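Local coordinates for regulatory protein cox (Enterobacteria phage P2, PDB 4LHF) that binds DNA and represses the phage Pc promoter, which controls the genes for the immunity repressor and the integrase, at residues Gly22-Thr25 and Gly26-Arg29. Numbering follows the deposited sequence.
Sequences GKST and GAVR
With chi1 at 62°, Ser24 holds OG between its own backbone N and carbonyl carbon, turned toward the amide of Ala27; in Val28 the first torsion sets CG1 anti to the backbone N (174°) and leaves CG2 beside that N, facing back to Ser24 and Lys23. Ser24 is the N-cap of helix 25-34: OG accepts from Ala27 N at 3.3 Å, a long, weak capping bond, and also touches Ala27 CB. Regular helical bonding starts from the same residue, Val28 N donating to Ser24 O at 3.3 Å from 28° out of the carbonyl plane. One step on, the bond from Arg29 N to Thr25 O tightens to 2.9 Å and lies in the plane of the Thr25 carbonyl. Gly22, the first residue past helix 14-21, leaves helical geometry with positive phi; residues 22-24 link the two helices of the helix-turn-helix, and 25-29 start the second. Val28 CG2 packs 3.4 Å from Ser24 O and 4.0 Å from Lys23 CB, while the buried valine side chain also meets Tyr14, Ala18 and Ile21 of helix 14-21. Lys23 contributes its CB to this packing. Arg29 NE makes a weak hydrogen bond to Tyr14 OH.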
ATOM      1  N   GLY A  22      10.907  -2.723   0.243  1.00 80.77           N
ATOM      2  CA  GLY A  22      12.233  -2.765  -0.344  1.00 79.00           C
ATOM      3  C   GLY A  22      12.455  -1.746  -1.445  1.00 88.04           C
ATOM      4  O   GLY A  22      13.422  -1.836  -2.200  1.00104.59           O
ATOM      5  N   LYS A  23      11.555  -0.773  -1.540  1.00 89.12           N
ATOM      6  CA  LYS A  23      11.692   0.290  -2.525  1.00 80.44           C
ATOM      7  C   LYS A  23      12.365   1.509  -1.910  1.00 81.21           C
ATOM      8  O   LYS A  23      12.416   1.652  -0.688  1.00 83.70           O
ATOM      9  CB  LYS A  23      10.331   0.686  -3.096  1.00 76.93           C
ATOM     10  CG  LYS A  23       9.727  -0.330  -4.042  1.00 68.06           C
ATOM     11  CD  LYS A  23       8.563   0.275  -4.806  1.00 79.46           C
ATOM     12  CE  LYS A  23       7.935  -0.733  -5.752  1.00 83.11           C
ATOM     13  NZ  LYS A  23       8.936  -1.309  -6.694  1.00 89.69           N
ATOM     14  N   SER A  24      12.883   2.385  -2.763  1.00 86.61           N
ATOM     15  CA  SER A  24      13.482   3.624  -2.295  1.00 76.81           C
ATOM     16  C   SER A  24      12.382   4.609  -1.919  1.00 81.32           C
ATOM     17  O   SER A  24      11.215   4.410  -2.253  1.00 92.61           O
ATOM     18  CB  SER A  24      14.396   4.225  -3.365  1.00 76.53           C
ATOM     19  OG  SER A  24      13.668   4.561  -4.534  1.00 90.73           O
ATOM     20  N   THR A  25      12.762   5.669  -1.218  1.00 77.35           N
ATOM     21  CA  THR A  25      11.811   6.683  -0.788  1.00 73.64           C
ATOM     22  C   THR A  25      11.239   7.440  -1.983  1.00 75.94           C
ATOM     23  O   THR A  25      10.027   7.673  -2.069  1.00 88.47           O
ATOM     24  CB  THR A  25      12.476   7.669   0.189  1.00 78.16           C
ATOM     25  OG1 THR A  25      12.888   6.966   1.369  1.00 83.66           O
ATOM     26  CG2 THR A  25      11.515   8.777   0.576  1.00 90.88           C
ATOM     27  N   GLY A  26      12.118   7.807  -2.910  1.00 76.08           N
ATOM     28  CA  GLY A  26      11.719   8.536  -4.099  1.00 72.36           C
ATOM     29  C   GLY A  26      10.742   7.745  -4.942  1.00 84.24           C
ATOM     30  O   GLY A  26       9.770   8.297  -5.461  1.00100.11           O
ATOM     31  N   ALA A  27      11.000   6.447  -5.073  1.00 82.08           N
ATOM     32  CA  ALA A  27      10.115   5.556  -5.814  1.00 81.39           C
ATOM     33  C   ALA A  27       8.702   5.579  -5.241  1.00 84.83           C
ATOM     34  O   ALA A  27       7.722   5.676  -5.981  1.00 87.59           O
ATOM     35  CB  ALA A  27      10.660   4.142  -5.800  1.00 68.76           C
ATOM     36  N   VAL A  28       8.609   5.496  -3.919  1.00 85.08           N
ATOM     37  CA  VAL A  28       7.318   5.473  -3.243  1.00 78.99           C
ATOM     38  C   VAL A  28       6.597   6.816  -3.351  1.00 82.72           C
ATOM     39  O   VAL A  28       5.382   6.856  -3.537  1.00 90.99           O
ATOM     40  CB  VAL A  28       7.465   5.044  -1.766  1.00 77.08           C
ATOM     41  CG1 VAL A  28       6.142   5.176  -1.027  1.00 74.99           C
ATOM     42  CG2 VAL A  28       7.968   3.617  -1.691  1.00 79.25           C
ATOM     43  N   ARG A  29       7.345   7.912  -3.251  1.00 90.69           N
ATOM     44  CA  ARG A  29       6.742   9.228  -3.410  1.00 89.84           C
ATOM     45  C   ARG A  29       6.206   9.382  -4.828  1.00 87.32           C
ATOM     46  O   ARG A  29       5.149   9.985  -5.040  1.00 99.39           O
ATOM     47  CB  ARG A  29       7.738  10.336  -3.081  1.00 88.64           C
ATOM     48  CG  ARG A  29       7.170  11.416  -2.169  1.00 89.44           C
ATOM     49  CD  ARG A  29       8.070  12.643  -2.115  1.00118.43           C
ATOM     50  NE  ARG A  29       9.481  12.286  -2.020  1.00139.77           N
ATOM     51  CZ  ARG A  29      10.360  12.466  -2.999  1.00129.81           C
ATOM     52  NH1 ARG A  29      11.623  12.108  -2.824  1.00111.46           N
ATOM     53  NH2 ARG A  29       9.978  13.008  -4.148  1.00125.98           N
TER